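Local coordinates for oxidoreductase, iron/ascorbate family (Shewanella oneidensis, PDB 3ON7), which is a putative iron-dependent oxygenase of the 2-oxoglutarate/Fe(II) family that probably acts on 2-oxoglutarate and may form ethylene, at the interface of chains A and B. Sequence-based numbering; all coordinates share one arbitrary frame. Chains: chain A/B, Oxidoreductase, iron/ascorbate family.

Contact 1: the interface of chains A and B. Residues chain A 263-264, 272, 275-276; chain B 85, 87, 89, 153.
A:Glu272, on helix 266-276 near the C-terminus, puts its carboxylate among B:Tyr89, B:Arg153 and B:Lys87. The patch is a polar, charged part of a two-fold interface between copies of this oxygenase. The phenol OH of B:Tyr89 donates to carboxylate oxygen OE1 of A:Glu272 at 2.8 Å. The two groups meet tip to tip, with the ring and carboxylate planes 82° apart. NH2 of the B:Arg153 guanidinium bonds the other oxygen, OE2 of A:Glu272, at 2.8 Å. This bond is fairly straight, 159° at H, and lies in the guanidinium plane. Both donors come from the syn side, somewhat out of the carboxylate plane. The side-chain amine NZ of B:Lys87 adds a longer salt bridge, 3.7 Å from OE2 of A:Glu272. The bonds to B:Tyr89 and B:Arg153, one on each oxygen, would probably hold the carboxylate against turning. The CG of A:Glu272 is anti to the backbone N (chi1 -177°), and a bend at chi2 turns the tip toward chain B. Beside this group, A:Arg263 NH2 forms a salt bridge with B:Asp85 OD1 at 3.0 Å, although its N-H points elsewhere. This NH2 instead donates to the phenol OH of A:Tyr264, tilted from the guanidinium plane. Within chain B, B:Lys87 NZ bonds B:Asp85 OD2 at 3.0 Å and so links the two charged groups. B:Arg153 lies over the ring of B:Tyr89, with its NH2 3.1 Å above the ring plane, toward the rim.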
loop_
_atom_site.group_PDB
_atom_site.type_symbol
_atom_site.label_atom_id
_atom_site.label_comp_id
_atom_site.label_asym_id
_atom_site.label_seq_id
_atom_site.Cartn_x
_atom_site.Cartn_y
_atom_site.Cartn_z
ATOM N N ARG A 263 -10.419 0.344 -22.528
ATOM C CA ARG A 263 -9.776 -0.687 -21.707
ATOM C C ARG A 263 -9.399 -0.169 -20.324
ATOM O O ARG A 263 -9.410 -0.922 -19.370
ATOM C CB ARG A 263 -8.497 -1.231 -22.378
ATOM C CG ARG A 263 -8.684 -2.220 -23.545
ATOM C CD ARG A 263 -7.323 -2.624 -24.166
ATOM N NE ARG A 263 -6.413 -3.222 -23.179
ATOM C CZ ARG A 263 -5.311 -3.914 -23.481
ATOM N NH1 ARG A 263 -4.957 -4.104 -24.746
ATOM N NH2 ARG A 263 -4.561 -4.422 -22.515
ATOM N N TYR A 264 -9.049 1.123 -20.208
ATOM C CA TYR A 264 -8.526 1.673 -18.939
ATOM C C TYR A 264 -8.951 3.078 -18.559
ATOM O O TYR A 264 -9.153 3.940 -19.425
ATOM C CB TYR A 264 -6.998 1.781 -18.961
ATOM C CG TYR A 264 -6.244 0.525 -19.217
ATOM C CD1 TYR A 264 -5.977 -0.372 -18.199
ATOM C CD2 TYR A 264 -5.759 0.253 -20.469
ATOM C CE1 TYR A 264 -5.272 -1.523 -18.454
ATOM C CE2 TYR A 264 -5.052 -0.865 -20.721
ATOM C CZ TYR A 264 -4.802 -1.750 -19.726
ATOM O OH TYR A 264 -4.083 -2.874 -20.037
ATOM N N GLU A 272 -2.902 -1.985 -13.070
ATOM C CA GLU A 272 -2.460 -3.065 -13.928
ATOM C C GLU A 272 -0.924 -3.137 -14.002
ATOM O O GLU A 272 -0.340 -4.235 -13.995
ATOM C CB GLU A 272 -3.063 -2.959 -15.323
ATOM C CG GLU A 272 -2.686 -4.116 -16.239
ATOM C CD GLU A 272 -3.159 -5.461 -15.725
ATOM O OE1 GLU A 272 -4.203 -5.510 -15.025
ATOM O OE2 GLU A 272 -2.484 -6.468 -16.043
ATOM N N ARG A 275 0.400 -4.843 -10.876
ATOM C CA ARG A 275 0.265 -6.294 -10.971
ATOM C C ARG A 275 1.270 -6.905 -11.956
ATOM O O ARG A 275 1.782 -8.003 -11.698
ATOM C CB ARG A 275 -1.162 -6.718 -11.370
ATOM C CG ARG A 275 -2.305 -6.068 -10.585
ATOM C CD ARG A 275 -2.428 -6.547 -9.182
ATOM N NE ARG A 275 -1.397 -5.994 -8.315
ATOM C CZ ARG A 275 -1.472 -4.834 -7.669
ATOM N NH1 ARG A 275 -2.535 -4.031 -7.792
ATOM N NH2 ARG A 275 -0.464 -4.466 -6.890
ATOM N N GLU A 276 1.558 -6.223 -13.068
ATOM C CA GLU A 276 2.600 -6.696 -14.004
ATOM C C GLU A 276 3.985 -6.735 -13.365
ATOM O O GLU A 276 4.797 -7.586 -13.692
ATOM C CB GLU A 276 2.674 -5.800 -15.250
ATOM C CG GLU A 276 1.547 -6.078 -16.270
ATOM C CD GLU A 276 1.489 -5.096 -17.459
ATOM O OE1 GLU A 276 2.137 -4.012 -17.413
ATOM O OE2 GLU A 276 0.768 -5.421 -18.439
ATOM N N ASP B 85 -10.934 -4.375 -19.651
ATOM C CA ASP B 85 -9.714 -4.922 -20.275
ATOM C C ASP B 85 -10.045 -6.149 -21.157
ATOM O O ASP B 85 -11.165 -6.689 -21.114
ATOM C CB ASP B 85 -8.654 -5.259 -19.202
ATOM C CG ASP B 85 -7.201 -5.257 -19.742
ATOM O OD1 ASP B 85 -6.988 -5.233 -20.970
ATOM O OD2 ASP B 85 -6.260 -5.271 -18.920
ATOM N N LYS B 87 -8.326 -8.966 -21.077
ATOM C CA LYS B 87 -7.911 -10.157 -20.374
ATOM C C LYS B 87 -8.414 -10.155 -18.924
ATOM O O LYS B 87 -8.775 -9.129 -18.369
ATOM C CB LYS B 87 -6.380 -10.252 -20.370
ATOM C CG LYS B 87 -5.685 -9.129 -19.573
ATOM C CD LYS B 87 -4.171 -9.064 -19.869
ATOM C CE LYS B 87 -3.424 -7.975 -19.062
ATOM N NZ LYS B 87 -3.648 -6.560 -19.523
ATOM N N TYR B 89 -7.243 -12.617 -15.228
ATOM C CA TYR B 89 -6.151 -13.498 -14.806
ATOM C C TYR B 89 -6.203 -13.918 -13.348
ATOM O O TYR B 89 -7.021 -13.423 -12.563
ATOM C CB TYR B 89 -4.805 -12.836 -15.103
ATOM C CG TYR B 89 -4.676 -11.422 -14.569
ATOM C CD1 TYR B 89 -5.143 -10.329 -15.310
ATOM C CD2 TYR B 89 -4.081 -11.177 -13.340
ATOM C CE1 TYR B 89 -5.025 -9.038 -14.836
ATOM C CE2 TYR B 89 -3.961 -9.882 -12.854
ATOM C CZ TYR B 89 -4.434 -8.818 -13.602
ATOM O OH TYR B 89 -4.313 -7.528 -13.117
ATOM N N ARG B 153 1.396 -16.307 -13.001
ATOM C CA ARG B 153 0.223 -15.612 -13.521
ATOM C C ARG B 153 -0.465 -16.535 -14.522
ATOM O O ARG B 153 0.178 -17.005 -15.457
ATOM C CB ARG B 153 0.706 -14.329 -14.214
ATOM C CG ARG B 153 -0.245 -13.154 -14.230
ATOM C CD ARG B 153 0.507 -11.819 -14.488
ATOM N NE ARG B 153 -0.350 -10.656 -14.227
ATOM C CZ ARG B 153 -0.779 -9.771 -15.127
ATOM N NH1 ARG B 153 -0.431 -9.827 -16.416
ATOM N NH2 ARG B 153 -1.562 -8.785 -14.719
#

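Contact 2: the interface of chains A and B. Residues chain A 84-87, 170; chain B 263-264, 272.
B:Arg263 meets A:Asp85 side-on in this 2-oxoglutarate/Fe(II) family protein, at a patch where loop residues of chain A meet a loop and helix 266-277 of chain B. NE and NH2 of the guanidinium both donate to one carboxylate oxygen, OD1 of A:Asp85. NE of B:Arg263 lies 2.9 Å from OD1 of A:Asp85, nearly along its C-O axis. NH2 of B:Arg263 is 3.0 Å from OD1 of A:Asp85 and meets the syn lone pair of that oxygen. The guanidinium and carboxylate planes are nearly coplanar, 24° apart. A bend at chi3 (54°) in B:Arg263 turns its NE edge toward the acid. The backbone N of A:Ile86 gives OD1 of A:Asp85 a further bond at 2.8 Å, from above the carboxylate plane. This bond from the acid's own chain would help to fix its rotation. An alanine in place of B:Arg263 would probably leave the A:Asp85 carboxylate without its charged mate across the interface and open a gap beside A:Ile86.

Charge pairing joins the same groups. B:Arg263 and A:Asp85 form a salt bridge. On the other oxygen, OD2 of A:Asp85, NZ of A:Lys87 makes a weak bond at 3.3 Å. A:Lys87 and B:Glu272 approach tip to tip. NZ of A:Lys87 lies 4.0 Å from OE2 of B:Glu272, with opposite charges near but not in contact.

The apolar contact is made by CG1 of A:Ile86, which sits over the centre of the B:Arg263 guanidinium, 3.9 Å above its plane.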
loop_
_atom_site.group_PDB
_atom_site.type_symbol
_atom_site.label_atom_id
_atom_site.label_comp_id
_atom_site.label_asym_id
_atom_site.label_seq_id
_atom_site.Cartn_x
_atom_site.Cartn_y
_atom_site.Cartn_z
ATOM N N LYS A 84 24.192 2.166 -1.817
ATOM C CA LYS A 84 24.063 3.622 -2.025
ATOM C C LYS A 84 23.810 3.976 -3.492
ATOM O O LYS A 84 24.603 3.619 -4.357
ATOM C CB LYS A 84 25.349 4.312 -1.558
ATOM C CG LYS A 84 25.395 5.827 -1.763
ATOM C CD LYS A 84 26.775 6.399 -1.403
ATOM C CE LYS A 84 26.920 7.857 -1.845
ATOM N NZ LYS A 84 28.355 8.323 -1.846
ATOM N N ASP A 85 22.725 4.699 -3.758
ATOM C CA ASP A 85 22.405 5.159 -5.119
ATOM C C ASP A 85 23.279 6.372 -5.489
ATOM O O ASP A 85 23.993 6.899 -4.647
ATOM C CB ASP A 85 20.903 5.494 -5.227
ATOM C CG ASP A 85 20.389 5.406 -6.661
ATOM O OD1 ASP A 85 21.193 5.007 -7.525
ATOM O OD2 ASP A 85 19.209 5.715 -6.927
ATOM N N ILE A 86 23.248 6.809 -6.744
ATOM C CA ILE A 86 24.109 7.925 -7.181
ATOM C C ILE A 86 23.332 9.256 -7.305
ATOM O O ILE A 86 23.865 10.249 -7.836
ATOM C CB ILE A 86 24.830 7.636 -8.529
ATOM C CG1 ILE A 86 23.836 7.341 -9.661
ATOM C CG2 ILE A 86 25.808 6.474 -8.387
ATOM C CD1 ILE A 86 24.538 7.040 -10.975
ATOM N N LYS A 87 22.081 9.261 -6.834
ATOM C CA LYS A 87 21.266 10.468 -6.808
ATOM C C LYS A 87 20.509 10.539 -5.502
ATOM O O LYS A 87 20.237 9.498 -4.862
ATOM C CB LYS A 87 20.253 10.469 -7.960
ATOM C CG LYS A 87 19.346 9.212 -8.015
ATOM C CD LYS A 87 18.152 9.389 -8.961
ATOM C CE LYS A 87 17.408 8.071 -9.217
ATOM N NZ LYS A 87 18.252 7.011 -9.855
ATOM N N ARG A 170 24.022 7.367 -16.725
ATOM C CA ARG A 170 23.605 8.063 -15.506
ATOM C C ARG A 170 22.185 7.660 -15.130
ATOM O O ARG A 170 21.917 7.301 -13.980
ATOM C CB ARG A 170 23.669 9.584 -15.737
ATOM C CG ARG A 170 23.372 10.452 -14.526
ATOM C CD ARG A 170 23.517 11.948 -14.856
ATOM N NE ARG A 170 24.909 12.315 -15.129
ATOM C CZ ARG A 170 25.756 12.893 -14.270
ATOM N NH1 ARG A 170 25.389 13.229 -13.036
ATOM N NH2 ARG A 170 26.996 13.160 -14.661
ATOM N N ARG B 263 24.474 -0.164 -6.018
ATOM C CA ARG B 263 23.401 0.844 -6.000
ATOM C C ARG B 263 22.059 0.395 -5.407
ATOM O O ARG B 263 21.327 1.220 -4.855
ATOM C CB ARG B 263 23.138 1.369 -7.416
ATOM C CG ARG B 263 24.296 2.162 -8.042
ATOM C CD ARG B 263 23.935 2.652 -9.459
ATOM N NE ARG B 263 22.675 3.417 -9.490
ATOM C CZ ARG B 263 22.131 3.951 -10.589
ATOM N NH1 ARG B 263 22.735 3.827 -11.779
ATOM N NH2 ARG B 263 20.984 4.633 -10.488
ATOM N N TYR B 264 21.728 -0.891 -5.525
ATOM C CA TYR B 264 20.390 -1.358 -5.188
ATOM C C TYR B 264 20.354 -2.737 -4.545
ATOM O O TYR B 264 21.141 -3.629 -4.903
ATOM C CB TYR B 264 19.565 -1.486 -6.472
ATOM C CG TYR B 264 19.336 -0.232 -7.268
ATOM C CD1 TYR B 264 18.371 0.689 -6.883
ATOM C CD2 TYR B 264 20.037 0.007 -8.444
ATOM C CE1 TYR B 264 18.134 1.838 -7.625
ATOM C CE2 TYR B 264 19.799 1.148 -9.203
ATOM C CZ TYR B 264 18.850 2.061 -8.781
ATOM O OH TYR B 264 18.607 3.198 -9.511
ATOM N N GLU B 272 12.313 2.389 -5.890
ATOM C CA GLU B 272 12.677 3.472 -6.810
ATOM C C GLU B 272 11.830 3.458 -8.088
ATOM O O GLU B 272 11.508 4.509 -8.650
ATOM C CB GLU B 272 14.147 3.331 -7.188
ATOM C CG GLU B 272 14.732 4.477 -7.971
ATOM C CD GLU B 272 14.829 5.740 -7.151
ATOM O OE1 GLU B 272 14.934 5.663 -5.894
ATOM O OE2 GLU B 272 14.800 6.814 -7.787
#

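Contact 1 and contact 2 are twin regions of one two-fold interface, and the centres of their C-alpha atoms lie about 30 Å apart. A:Arg263, A:Tyr264 and A:Glu272 face B:Asp85 and B:Lys87 in contact 1, and the same residues recur in contact 2 with the chains exchanged. Each subunit therefore gives its C-terminal helix region to one contact and its loop around Asp85 to the other. Contact 1 extends to A:Arg275, A:Glu276, B:Tyr89 and B:Arg153, contact 2 to A:Lys84, A:Ile86 and A:Arg170. Such reciprocal pairing fits a dimer within the deposited tetramer, though the structure alone does not show that it forms in solution.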